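Long-range contacts in Sel1 repeat family protein (Pseudomonas aeruginosa, PDB 6LCH), which probably acts as an immunity protein that binds and neutralises PldB, a toxic effector delivered by the bacterium's type VI secretion system: residues Glu13-Pro18 with Leu94-Gln98; Tyr28-Leu34 with Arg45-Tyr50; Leu40-Pro44 with Trp73-Val77; Leu65-Arg70 with Lys83-Tyr88; Gln191-Gly197 with Leu244-Ile250. The contacts are given in a common frame with arbitrary orientation. Numbering follows the deposited sequence.

Contact 1 of 5, residues Glu13-Pro18 with Leu94-Gln98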
# COMPACT_ATOMS: atom_id res chain seq x y z
N GLU A 13 -0.12 -8.22 10.64
CA GLU A 13 1.14 -7.53 10.86
C GLU A 13 1.15 -6.77 12.18
O GLU A 13 2.21 -6.51 12.74
CB GLU A 13 1.43 -6.57 9.70
CG GLU A 13 2.88 -6.13 9.61
CD GLU A 13 3.07 -4.95 8.70
OE1 GLU A 13 2.32 -3.96 8.84
OE2 GLU A 13 3.97 -5.00 7.84
N LYS A 14 -0.04 -6.40 12.69
CA LYS A 14 -0.20 -5.76 13.99
C LYS A 14 0.00 -6.72 15.17
O LYS A 14 -0.27 -6.34 16.32
CB LYS A 14 -1.58 -5.10 14.09
CG LYS A 14 -1.77 -3.92 13.15
CD LYS A 14 -3.23 -3.74 12.78
CE LYS A 14 -3.45 -3.85 11.28
NZ LYS A 14 -4.88 -4.13 10.96
N ASP A 15 0.51 -7.93 14.91
CA ASP A 15 0.82 -8.90 15.96
C ASP A 15 2.30 -9.00 16.27
O ASP A 15 2.65 -9.41 17.38
CB ASP A 15 0.31 -10.29 15.56
CG ASP A 15 -1.20 -10.42 15.63
OD1 ASP A 15 -1.87 -9.38 15.83
OD2 ASP A 15 -1.70 -11.55 15.50
N HIS A 16 3.18 -8.64 15.33
CA HIS A 16 4.62 -8.76 15.53
C HIS A 16 5.31 -7.40 15.41
O HIS A 16 6.31 -7.27 14.70
CB HIS A 16 5.23 -9.74 14.53
CG HIS A 16 4.26 -10.77 14.03
ND1 HIS A 16 3.55 -11.60 14.88
CD2 HIS A 16 3.90 -11.12 12.77
CE1 HIS A 16 2.79 -12.41 14.16
NE2 HIS A 16 2.99 -12.14 12.88
N LEU A 17 4.76 -6.38 16.09
CA LEU A 17 5.35 -5.05 16.09
C LEU A 17 5.84 -4.69 17.49
O LEU A 17 5.22 -5.07 18.49
CB LEU A 17 4.35 -3.98 15.62
CG LEU A 17 4.00 -3.90 14.13
CD1 LEU A 17 2.98 -2.79 13.86
CD2 LEU A 17 5.24 -3.73 13.27
N PRO A 18 6.93 -3.95 17.59
CA PRO A 18 7.43 -3.52 18.90
C PRO A 18 6.54 -2.43 19.48
O PRO A 18 5.72 -1.85 18.75
CB PRO A 18 8.84 -3.00 18.59
CG PRO A 18 8.74 -2.52 17.19
CD PRO A 18 7.79 -3.45 16.49
N LEU A 94 14.55 -5.13 15.28
CA LEU A 94 13.33 -5.18 16.05
C LEU A 94 12.32 -6.17 15.49
O LEU A 94 11.19 -6.23 15.98
CB LEU A 94 12.69 -3.79 16.13
CG LEU A 94 13.50 -2.69 16.82
CD1 LEU A 94 12.86 -1.33 16.57
CD2 LEU A 94 13.63 -2.96 18.32
N ASP A 95 12.70 -6.93 14.46
CA ASP A 95 11.81 -7.89 13.80
C ASP A 95 10.56 -7.22 13.23
O ASP A 95 9.47 -7.80 13.23
CB ASP A 95 11.43 -9.03 14.75
CG ASP A 95 11.26 -10.35 14.02
OD1 ASP A 95 10.37 -11.14 14.39
OD2 ASP A 95 12.02 -10.59 13.05
N VAL A 96 10.72 -6.00 12.74
CA VAL A 96 9.61 -5.26 12.14
C VAL A 96 9.36 -5.83 10.74
O VAL A 96 10.29 -5.85 9.92
CB VAL A 96 9.89 -3.75 12.10
CG1 VAL A 96 8.77 -3.04 11.35
CG2 VAL A 96 10.01 -3.19 13.50
N PRO A 97 8.15 -6.31 10.44
CA PRO A 97 7.93 -6.96 9.14
C PRO A 97 8.21 -6.04 7.95
O PRO A 97 8.74 -6.50 6.94
CB PRO A 97 6.46 -7.38 9.20
CG PRO A 97 6.14 -7.45 10.67
CD PRO A 97 6.97 -6.39 11.32
N GLN A 98 7.87 -4.75 8.06
CA GLN A 98 8.18 -3.82 6.98
C GLN A 98 9.69 -3.69 6.76
O GLN A 98 10.13 -3.40 5.65
CB GLN A 98 7.56 -2.45 7.27
CG GLN A 98 7.64 -1.46 6.11
CD GLN A 98 6.74 -1.84 4.95
OE1 GLN A 98 5.64 -2.35 5.13
NE2 GLN A 98 7.21 -1.58 3.73
O HOH W 1 3.58 -1.62 6.88
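The N-terminal loop Glu13-Pro18 runs alongside the turn between two helices, Leu94-Gln98. The CA atoms come closest at Leu17 and Val96, 5.8 Å apart; Pro18 CA is 6.8 Å from Leu94 CA and Glu13 CA 7.0 Å from Pro97 CA. The two segments therefore run in opposite senses without pairing as strands. The direct contacts are mainly apolar. Pro97, whose CA-to-CB bond points toward the loop, is covered by Leu17, with CD2 of Leu17 3.7 Å from CD of Pro97, and by the aliphatic part of Glu13, where CG lies 3.7 Å from CG of Pro97. Pro18 continues the patch, its CD 3.7 Å from CG2 of Val96. The turn itself is a Schellman motif closing helix 81-93: Asp95 takes up positive phi as the C-prime residue, and the amides of Asp95 and Val96 reach back to the carbonyls of Ile92 and Met91. Helix 97-107 follows, so the loop lies against the junction between helix 81-93, of a Sel1 repeat, and the next helix. At the polar end, one water donates to Gln98 OE1 at 2.8 Å and, weakly, to Glu13 OE1 at 3.3 Å. Asn132 links the same two side chains, its ND2 bonding both Glu13 OE2 and Gln98 OE1, while Trp59 of helix 59-70 packs on Leu17, Val96 and Gln98.

Contact 2 of 5, residues Tyr28-Leu34 with Arg45-Tyr50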
# COMPACT_ATOMS: atom_id res chain seq x y z
N TYR A 28 7.67 11.81 15.20
CA TYR A 28 7.40 11.23 13.89
C TYR A 28 6.21 11.89 13.23
O TYR A 28 6.26 12.24 12.04
CB TYR A 28 7.18 9.73 14.04
CG TYR A 28 6.42 9.11 12.90
CD1 TYR A 28 5.06 8.81 13.01
CD2 TYR A 28 7.05 8.80 11.71
CE1 TYR A 28 4.37 8.24 11.98
CE2 TYR A 28 6.36 8.24 10.65
CZ TYR A 28 5.02 7.96 10.80
OH TYR A 28 4.34 7.39 9.75
N ARG A 29 5.12 12.07 13.97
CA ARG A 29 3.91 12.65 13.40
C ARG A 29 4.09 14.13 13.07
O ARG A 29 3.47 14.62 12.12
CB ARG A 29 2.73 12.46 14.36
CG ARG A 29 2.13 11.06 14.31
CD ARG A 29 0.92 10.94 15.23
NE ARG A 29 1.30 10.75 16.62
CZ ARG A 29 1.15 11.66 17.57
NH1 ARG A 29 0.62 12.84 17.29
NH2 ARG A 29 1.52 11.40 18.82
N GLU A 30 4.92 14.85 13.82
CA GLU A 30 5.23 16.23 13.43
C GLU A 30 6.06 16.26 12.15
O GLU A 30 5.80 17.08 11.26
CB GLU A 30 5.97 16.96 14.55
CG GLU A 30 6.55 18.31 14.10
CD GLU A 30 7.15 19.13 15.23
OE1 GLU A 30 6.96 18.77 16.41
OE2 GLU A 30 7.81 20.15 14.92
N ALA A 31 7.05 15.38 12.05
CA ALA A 31 7.86 15.32 10.83
C ALA A 31 7.01 14.92 9.63
O ALA A 31 7.14 15.50 8.55
CB ALA A 31 9.02 14.34 11.02
N ALA A 32 6.13 13.93 9.81
CA ALA A 32 5.26 13.50 8.72
C ALA A 32 4.35 14.63 8.26
O ALA A 32 4.11 14.79 7.06
CB ALA A 32 4.43 12.29 9.16
N THR A 33 3.84 15.43 9.20
CA THR A 33 2.99 16.56 8.84
C THR A 33 3.77 17.63 8.10
O THR A 33 3.30 18.18 7.09
CB THR A 33 2.33 17.15 10.08
OG1 THR A 33 1.47 16.17 10.68
CG2 THR A 33 1.51 18.38 9.73
N LEU A 34 4.98 17.95 8.58
CA LEU A 34 5.80 18.95 7.92
C LEU A 34 6.22 18.53 6.52
O LEU A 34 6.60 19.39 5.72
CB LEU A 34 7.05 19.25 8.76
CG LEU A 34 6.83 19.99 10.08
CD1 LEU A 34 8.14 20.15 10.83
CD2 LEU A 34 6.18 21.34 9.85
N ARG A 45 14.87 20.17 9.70
CA ARG A 45 14.03 19.85 10.85
C ARG A 45 13.32 18.51 10.68
O ARG A 45 13.24 17.73 11.63
CB ARG A 45 13.01 20.97 11.08
CG ARG A 45 12.00 20.64 12.16
CD ARG A 45 11.10 21.83 12.44
NE ARG A 45 10.48 21.75 13.77
CZ ARG A 45 11.13 21.96 14.91
NH1 ARG A 45 12.42 22.27 14.91
NH2 ARG A 45 10.48 21.85 16.06
N ILE A 46 12.80 18.24 9.48
CA ILE A 46 12.12 16.97 9.23
C ILE A 46 13.06 15.81 9.52
O ILE A 46 12.69 14.85 10.19
CB ILE A 46 11.58 16.93 7.79
CG1 ILE A 46 10.46 17.95 7.60
CG2 ILE A 46 11.07 15.54 7.45
CD1 ILE A 46 10.09 18.18 6.16
N VAL A 47 14.29 15.90 9.02
CA VAL A 47 15.28 14.85 9.26
C VAL A 47 15.58 14.73 10.74
O VAL A 47 15.69 13.63 11.28
CB VAL A 47 16.56 15.12 8.44
CG1 VAL A 47 17.69 14.20 8.89
CG2 VAL A 47 16.30 14.97 6.95
N GLY A 48 15.70 15.87 11.43
CA GLY A 48 15.98 15.83 12.86
C GLY A 48 14.93 15.06 13.63
O GLY A 48 15.25 14.14 14.39
N LEU A 49 13.65 15.41 13.43
CA LEU A 49 12.57 14.72 14.12
C LEU A 49 12.55 13.23 13.78
O LEU A 49 12.52 12.38 14.67
CB LEU A 49 11.23 15.36 13.77
CG LEU A 49 11.05 16.80 14.25
CD1 LEU A 49 10.04 17.51 13.38
CD2 LEU A 49 10.61 16.81 15.70
N TYR A 50 12.56 12.92 12.48
CA TYR A 50 12.56 11.53 12.04
C TYR A 50 13.69 10.74 12.68
O TYR A 50 13.48 9.64 13.21
CB TYR A 50 12.68 11.46 10.51
CG TYR A 50 11.36 11.47 9.77
CD1 TYR A 50 10.17 11.12 10.40
CD2 TYR A 50 11.31 11.83 8.43
CE1 TYR A 50 8.97 11.13 9.72
CE2 TYR A 50 10.12 11.84 7.73
CZ TYR A 50 8.95 11.48 8.38
OH TYR A 50 7.76 11.50 7.68
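Ala31 sets its methyl over the ring of Tyr50, with CB 3.6 Å from the ring centroid and 21° off the normal, a CH-pi contact at the heart of this helix pair. The same methyl meets Leu49, CB to CB at 3.7 Å, and the backbone of Ile46, whose O lies 3.8 Å from Ala31 CB. So small a residue lets the helices come close: Ala31 CA and Ile46 CA are 4.8 Å apart, and the axes of the short segments approach to 8.3 Å with 154° between their directions. This antiparallel alpha-hairpin of helices 22-34 and 43-55 is consistent with the helix pair of a TPR-like Sel1 repeat. Towards one end, Tyr28 CD2 lies 3.6 Å from Tyr50 CE1, and the Tyr28 ring also stacks on His58; Tyr50 OH is hydrogen-bonded to Asn64 in the next helix. Towards the other, Leu34 CB is 3.8 Å from Ile46 CG1. Leu34 CD1 also lies 4.1 Å from Leu49 CD1. At the solvent-facing edge is a long salt bridge made of two weak hydrogen bonds to Glu30 OE2, from Arg45 NE at 3.3 Å and Arg45 NH2 at 3.4 Å. This chemistry suggests that close apolar packing is the main feature of the pairing, with the charges as a supplement.

Contact 3 of 5, residues Leu40-Pro44 with Trp73-Val77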
# COMPACT_ATOMS: atom_id res chain seq x y z
N LEU A 40 8.17 24.59 0.44
CA LEU A 40 9.11 23.48 0.36
C LEU A 40 9.75 23.39 1.73
O LEU A 40 10.27 24.38 2.25
CB LEU A 40 10.13 23.63 -0.75
CG LEU A 40 10.66 22.21 -0.96
CD1 LEU A 40 10.66 21.80 -2.41
CD2 LEU A 40 12.04 22.06 -0.36
N ARG A 41 9.67 22.21 2.31
CA ARG A 41 9.48 22.04 3.73
C ARG A 41 10.79 22.22 4.49
O ARG A 41 11.87 22.26 3.90
CB ARG A 41 8.84 20.68 3.95
CG ARG A 41 7.49 20.60 3.24
CD ARG A 41 7.31 19.30 2.47
NE ARG A 41 7.84 19.40 1.11
CZ ARG A 41 7.47 18.60 0.12
NH1 ARG A 41 8.00 18.76 -1.09
NH2 ARG A 41 6.57 17.66 0.32
N PRO A 42 10.73 22.37 5.82
CA PRO A 42 11.97 22.47 6.60
C PRO A 42 12.67 21.12 6.68
O PRO A 42 12.52 20.40 7.67
CB PRO A 42 11.48 22.93 7.98
CG PRO A 42 10.10 22.37 8.08
CD PRO A 42 9.53 22.45 6.68
N TRP A 43 13.45 20.79 5.66
CA TRP A 43 14.04 19.45 5.59
C TRP A 43 15.05 19.17 6.70
O TRP A 43 15.00 18.06 7.26
CB TRP A 43 14.66 19.24 4.21
CG TRP A 43 13.62 19.08 3.17
CD1 TRP A 43 13.35 19.93 2.15
CD2 TRP A 43 12.67 18.01 3.07
NE1 TRP A 43 12.30 19.46 1.40
CE2 TRP A 43 11.86 18.28 1.94
CE3 TRP A 43 12.42 16.86 3.81
CZ2 TRP A 43 10.83 17.44 1.54
CZ3 TRP A 43 11.40 16.02 3.41
CH2 TRP A 43 10.62 16.31 2.29
N PRO A 44 15.96 20.08 7.07
CA PRO A 44 16.80 19.80 8.25
C PRO A 44 16.00 19.48 9.49
O PRO A 44 16.38 18.60 10.27
CB PRO A 44 17.62 21.09 8.40
CG PRO A 44 17.70 21.64 7.03
CD PRO A 44 16.38 21.32 6.39
N TRP A 73 14.58 12.30 -3.42
CA TRP A 73 13.54 13.19 -3.91
C TRP A 73 13.43 14.51 -3.15
O TRP A 73 13.17 15.53 -3.81
CB TRP A 73 12.19 12.45 -3.94
CG TRP A 73 11.44 12.29 -2.63
CD1 TRP A 73 11.37 11.17 -1.86
CD2 TRP A 73 10.63 13.27 -1.97
NE1 TRP A 73 10.59 11.38 -0.76
CE2 TRP A 73 10.12 12.67 -0.80
CE3 TRP A 73 10.29 14.59 -2.25
CZ2 TRP A 73 9.29 13.34 0.09
CZ3 TRP A 73 9.47 15.27 -1.36
CH2 TRP A 73 8.97 14.64 -0.21
N PRO A 74 13.62 14.59 -1.83
CA PRO A 74 13.52 15.90 -1.18
C PRO A 74 14.66 16.81 -1.62
O PRO A 74 15.81 16.40 -1.72
CB PRO A 74 13.62 15.58 0.32
CG PRO A 74 13.36 14.12 0.43
CD PRO A 74 13.87 13.53 -0.83
N GLY A 75 14.31 18.07 -1.89
CA GLY A 75 15.31 19.04 -2.29
C GLY A 75 16.42 19.19 -1.27
O GLY A 75 17.59 19.37 -1.62
N GLY A 76 16.08 19.08 0.02
CA GLY A 76 17.07 19.26 1.06
C GLY A 76 17.48 18.01 1.80
O GLY A 76 17.92 18.10 2.95
N VAL A 77 17.36 16.84 1.18
CA VAL A 77 17.78 15.58 1.79
C VAL A 77 18.66 14.82 0.81
O VAL A 77 18.22 14.51 -0.31
CB VAL A 77 16.59 14.71 2.23
CG1 VAL A 77 17.09 13.42 2.87
CG2 VAL A 77 15.70 15.47 3.21
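The type I beta turn Pro74-Val77, in the loop between the two helices of a Sel1 repeat, 59-70 and 81-93, receives Trp43 from the start of the preceding helix 43-55. Trp43 follows Pro42, the centre of an inverse gamma turn. Pro74 CB stands 3.5 Å from the centroid of the six-membered ring of Trp43, only 8° off its normal, a close CH-pi contact. Val77 adds CG2 at 3.6 Å from Trp43 CE3. Trp73 completes the cluster with an offset edge-to-face pair, the edge of Trp43 meeting the face of Trp73 with centroids 5.3 Å apart and planes at 87°. Gly76 brings its N to 3.6 Å from Trp43 CD1, and a side chain there would crowd Trp43 CB. Trp43 NE1 is buried without a polar partner, a cost set against the close packing of the ring. Leu68 and Tyr69 of helix 59-70 pack against the turn, and Val47 of helix 43-55 meets Val77.

Contact 4 of 5, residues Leu65-Arg70 with Lys83-Tyr88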
# COMPACT_ATOMS: atom_id res chain seq x y z
N LEU A 65 12.09 7.88 7.02
CA LEU A 65 13.38 8.54 6.85
C LEU A 65 14.23 7.84 5.80
O LEU A 65 14.84 8.49 4.94
CB LEU A 65 14.12 8.60 8.18
CG LEU A 65 15.48 9.29 8.15
CD1 LEU A 65 15.34 10.69 7.55
CD2 LEU A 65 16.09 9.35 9.55
N ALA A 66 14.26 6.51 5.83
CA ALA A 66 15.04 5.77 4.85
C ALA A 66 14.50 5.98 3.44
O ALA A 66 15.28 6.01 2.47
CB ALA A 66 15.06 4.28 5.20
N ASN A 67 13.19 6.12 3.29
CA ASN A 67 12.65 6.41 1.97
C ASN A 67 13.17 7.74 1.45
O ASN A 67 13.33 7.90 0.24
CB ASN A 67 11.12 6.40 1.96
CG ASN A 67 10.56 6.34 0.55
OD1 ASN A 67 10.89 5.45 -0.22
ND2 ASN A 67 9.71 7.31 0.21
N LEU A 68 13.43 8.70 2.34
CA LEU A 68 14.07 9.94 1.91
C LEU A 68 15.51 9.70 1.49
O LEU A 68 15.97 10.22 0.46
CB LEU A 68 14.00 10.98 3.03
CG LEU A 68 12.64 11.26 3.69
CD1 LEU A 68 12.74 12.44 4.66
CD2 LEU A 68 11.56 11.52 2.64
N TYR A 69 16.26 8.92 2.28
CA TYR A 69 17.67 8.67 1.98
C TYR A 69 17.84 7.69 0.81
O TYR A 69 18.77 7.83 0.01
CB TYR A 69 18.39 8.11 3.21
CG TYR A 69 18.63 9.10 4.32
CD1 TYR A 69 19.19 10.35 4.07
CD2 TYR A 69 18.32 8.78 5.63
CE1 TYR A 69 19.42 11.25 5.10
CE2 TYR A 69 18.55 9.67 6.66
CZ TYR A 69 19.09 10.90 6.39
OH TYR A 69 19.32 11.79 7.42
N ARG A 70 16.97 6.68 0.72
CA ARG A 70 17.09 5.69 -0.35
C ARG A 70 16.95 6.35 -1.71
O ARG A 70 17.76 6.12 -2.62
CB ARG A 70 16.04 4.60 -0.17
CG ARG A 70 16.06 3.54 -1.24
CD ARG A 70 14.88 2.61 -1.10
NE ARG A 70 13.66 3.23 -1.61
CZ ARG A 70 13.40 3.39 -2.90
NH1 ARG A 70 14.27 2.97 -3.81
NH2 ARG A 70 12.27 3.96 -3.29
N LYS A 83 22.74 5.13 4.72
CA LYS A 83 21.84 5.58 5.78
C LYS A 83 20.50 4.85 5.70
O LYS A 83 19.91 4.52 6.73
CB LYS A 83 21.63 7.09 5.69
CG LYS A 83 22.58 7.87 6.56
CD LYS A 83 22.13 9.31 6.68
CE LYS A 83 23.31 10.25 6.60
NZ LYS A 83 22.93 11.56 6.00
N ALA A 84 20.03 4.57 4.48
CA ALA A 84 18.80 3.81 4.33
C ALA A 84 18.99 2.36 4.77
O ALA A 84 18.13 1.81 5.47
CB ALA A 84 18.31 3.87 2.89
N LEU A 85 20.10 1.74 4.37
CA LEU A 85 20.37 0.36 4.76
C LEU A 85 20.45 0.22 6.27
O LEU A 85 19.90 -0.72 6.85
CB LEU A 85 21.68 -0.14 4.12
CG LEU A 85 21.79 -0.23 2.60
CD1 LEU A 85 23.21 -0.61 2.21
CD2 LEU A 85 20.80 -1.22 2.05
N ASP A 86 21.16 1.15 6.93
CA ASP A 86 21.30 1.07 8.38
C ASP A 86 19.96 1.23 9.08
O ASP A 86 19.70 0.58 10.10
CB ASP A 86 22.29 2.13 8.87
CG ASP A 86 23.67 1.96 8.24
OD1 ASP A 86 24.48 2.91 8.33
OD2 ASP A 86 23.93 0.88 7.66
N LEU A 87 19.09 2.08 8.54
CA LEU A 87 17.74 2.20 9.09
C LEU A 87 16.94 0.92 8.85
O LEU A 87 16.18 0.50 9.72
CB LEU A 87 17.03 3.40 8.48
CG LEU A 87 17.38 4.76 9.09
CD1 LEU A 87 17.05 5.88 8.11
CD2 LEU A 87 16.67 4.98 10.42
N TYR A 88 17.10 0.31 7.68
CA TYR A 88 16.42 -0.95 7.39
C TYR A 88 16.91 -2.07 8.31
O TYR A 88 16.12 -2.93 8.71
CB TYR A 88 16.60 -1.32 5.91
CG TYR A 88 15.91 -0.36 4.95
CD1 TYR A 88 14.81 0.36 5.35
CD2 TYR A 88 16.35 -0.18 3.65
CE1 TYR A 88 14.15 1.24 4.50
CE2 TYR A 88 15.70 0.71 2.80
CZ TYR A 88 14.60 1.40 3.23
OH TYR A 88 13.96 2.28 2.38
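Leu65 begins the contact by placing its CG 3.8 Å from CD1 of Leu87, while also touching Tyr50 and Ser51 of helix 43-55. Ala66 comes next and gives the closest CA pair, its CA 4.3 Å from that of Ala84. The CB of Ala66 meets Ala84 CB at 4.0 Å, Leu87 CD1 at 3.9 Å and Tyr88 CE1 at a tight 3.2 Å. Alanine facing alanine allows helices 59-70 and 81-93 to approach to 8.3 Å between the axes of the short segments, at 153° between their directions: the antiparallel helix pair of a single Sel1 repeat of this TPR-clan family. One turn further on, Tyr69, whose backbone is hydrogen-bonded to that of Asp80, lays the face of its ring on the aliphatic chain of Lys83, a CH-pi contact with CD of Lys83 3.6 Å from the ring centroid. The ring edge turns to Leu87, Tyr69 CD2 lying 4.0 Å from CD1 of that leucine. Arg70 closes the segment: its CB is 3.9 Å from Ala84 CB, and its CD is 3.6 Å from OH of Tyr88. Met106 of helix 97-107 covers Arg70 and Tyr88 from outside the pair. With no polar bond joining the segments, even lysine and arginine contribute through their methylenes, which implies that the two segments are matched by close steric fit around the two alanines.

Contact 5 of 5, residues Gln191-Gly197 with Leu244-Ile250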
# COMPACT_ATOMS: atom_id res chain seq x y z
N GLN A 191 -13.60 -0.02 -5.07
CA GLN A 191 -14.23 0.87 -4.10
C GLN A 191 -13.70 0.61 -2.69
O GLN A 191 -13.38 1.55 -1.96
CB GLN A 191 -15.75 0.71 -4.14
CG GLN A 191 -16.48 1.87 -3.46
CD GLN A 191 -17.94 1.57 -3.18
OE1 GLN A 191 -18.34 0.42 -3.06
NE2 GLN A 191 -18.74 2.63 -3.06
N VAL A 192 -13.59 -0.67 -2.31
CA VAL A 192 -13.00 -1.01 -1.01
C VAL A 192 -11.61 -0.43 -0.89
O VAL A 192 -11.21 0.08 0.16
CB VAL A 192 -13.00 -2.54 -0.82
CG1 VAL A 192 -12.06 -2.94 0.31
CG2 VAL A 192 -14.40 -3.05 -0.56
N SER A 193 -10.84 -0.47 -1.99
CA SER A 193 -9.52 0.14 -2.01
C SER A 193 -9.59 1.63 -1.68
O SER A 193 -8.77 2.14 -0.91
CB SER A 193 -8.87 -0.08 -3.38
OG SER A 193 -7.55 0.43 -3.41
N VAL A 194 -10.58 2.33 -2.24
CA VAL A 194 -10.74 3.75 -1.95
C VAL A 194 -11.00 3.97 -0.46
O VAL A 194 -10.35 4.80 0.18
CB VAL A 194 -11.88 4.35 -2.80
CG1 VAL A 194 -12.07 5.82 -2.47
CG2 VAL A 194 -11.58 4.16 -4.28
N SER A 195 -11.94 3.21 0.11
CA SER A 195 -12.27 3.35 1.52
C SER A 195 -11.09 3.05 2.43
O SER A 195 -11.14 3.39 3.62
CB SER A 195 -13.44 2.44 1.89
OG SER A 195 -13.11 1.07 1.75
N GLN A 196 -10.02 2.44 1.92
CA GLN A 196 -8.81 2.16 2.68
C GLN A 196 -7.69 3.14 2.39
O GLN A 196 -6.55 2.90 2.79
CB GLN A 196 -8.33 0.73 2.40
CG GLN A 196 -9.30 -0.36 2.80
CD GLN A 196 -8.99 -1.66 2.11
OE1 GLN A 196 -8.29 -1.68 1.10
NE2 GLN A 196 -9.51 -2.76 2.65
N GLY A 197 -7.98 4.25 1.72
CA GLY A 197 -6.95 5.20 1.35
C GLY A 197 -6.36 4.98 -0.02
O GLY A 197 -5.28 5.52 -0.31
N LEU A 244 -5.66 9.66 5.30
CA LEU A 244 -7.09 9.66 5.52
C LEU A 244 -7.70 8.34 5.05
O LEU A 244 -7.15 7.63 4.21
CB LEU A 244 -7.76 10.77 4.74
CG LEU A 244 -7.29 12.15 5.13
CD1 LEU A 244 -7.21 12.88 3.84
CD2 LEU A 244 -8.34 12.79 6.03
N ARG A 245 -8.87 8.06 5.59
CA ARG A 245 -9.66 6.90 5.22
C ARG A 245 -11.08 7.38 4.95
O ARG A 245 -11.40 8.56 5.12
CB ARG A 245 -9.60 5.83 6.31
CG ARG A 245 -8.19 5.31 6.55
CD ARG A 245 -7.60 4.75 5.25
NE ARG A 245 -6.21 4.30 5.39
CZ ARG A 245 -5.16 4.93 4.85
NH1 ARG A 245 -5.33 6.03 4.15
NH2 ARG A 245 -3.94 4.44 5.03
N PHE A 246 -11.93 6.46 4.49
CA PHE A 246 -13.30 6.79 4.09
C PHE A 246 -14.20 5.64 4.50
O PHE A 246 -14.65 4.85 3.66
CB PHE A 246 -13.36 7.08 2.59
CG PHE A 246 -12.47 8.21 2.16
CD1 PHE A 246 -11.15 7.98 1.81
CD2 PHE A 246 -12.95 9.51 2.14
CE1 PHE A 246 -10.33 9.02 1.44
CE2 PHE A 246 -12.13 10.55 1.77
CZ PHE A 246 -10.82 10.31 1.42
N PRO A 247 -14.50 5.52 5.80
CA PRO A 247 -15.21 4.34 6.29
C PRO A 247 -16.69 4.30 5.95
O PRO A 247 -17.33 3.27 6.18
CB PRO A 247 -15.01 4.41 7.82
CG PRO A 247 -13.97 5.49 8.04
CD PRO A 247 -14.11 6.43 6.89
N ASN A 248 -17.26 5.38 5.41
CA ASN A 248 -18.66 5.41 5.03
C ASN A 248 -18.86 5.35 3.52
O ASN A 248 -20.01 5.37 3.06
CB ASN A 248 -19.34 6.66 5.60
CG ASN A 248 -19.39 6.65 7.12
OD1 ASN A 248 -20.28 6.04 7.72
ND2 ASN A 248 -18.44 7.33 7.75
N LEU A 249 -17.78 5.27 2.74
CA LEU A 249 -17.87 5.36 1.29
C LEU A 249 -18.77 4.28 0.71
O LEU A 249 -19.61 4.56 -0.16
CB LEU A 249 -16.46 5.27 0.69
CG LEU A 249 -16.12 5.87 -0.68
CD1 LEU A 249 -15.46 4.81 -1.54
CD2 LEU A 249 -17.32 6.47 -1.40
N ILE A 250 -18.60 3.04 1.16
CA ILE A 250 -19.39 1.93 0.62
C ILE A 250 -20.87 2.18 0.84
O ILE A 250 -21.70 2.01 -0.07
CB ILE A 250 -18.94 0.60 1.23
CG1 ILE A 250 -17.71 0.05 0.50
CG2 ILE A 250 -20.06 -0.42 1.17
CD1 ILE A 250 -16.41 0.70 0.91
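Gly197, at phi 93°, takes a conformation that a side chain would oppose twice over: a CB would press on the preceding carbonyl and would clash with Arg245 NH1, which lies just 3.3 Å from Gly197 CA. Arg245 NH1 makes a very short 2.4 Å hydrogen bond to Leu244 O and also bonds Pro242 O. The glycine is the C-prime residue of a Schellman motif ending helix 183-195, with Gly197 N bonded to Val194 O and Gly198 N to Ser193 O. That helix is part of a Sel1 repeat (TPR clan), and the chain after helix 225-240 packs against its end, joined by a backbone hydrogen bond from Phe246 N to Ser195 O at 3.3 Å. Phe246 then starts a type I turn leading into helix 249-252, which brings Leu249 CD1 to 3.7 Å from Val194 CG1. Ile250 packs its CD1 3.4 Å from Ser195 OG, a hydroxyl already bonded to Val192 O. Gln191 NE2 bonds Tyr253 O just downstream, and Ile234 touches both Val194 and Phe246.

Contacts 2, 3 and 4 form one continuous cluster. Contacts 2 and 3 share helix 43-55, and Val47, Val77, Leu68 and Tyr69 connect them to contact 4. Contacts 2 and 4 repeat nearly the same antiparallel geometry, with alanine at each crossing and tyrosine nearby, but contact 4 is more buried, with no polar bond between its segments, whereas contact 2 carries a weak salt bridge at its exposed edge. Contact 3, with several exposed residues, lies nearer the surface and uses tryptophan rings on a turn. Contacts 1 and 5, partly buried and about 25 Å apart between centres, each set an irregular segment against a Schellman helix end, through proline packing and a water bound weakly to Glu13 in contact 1, a backbone hydrogen bond in contact 5.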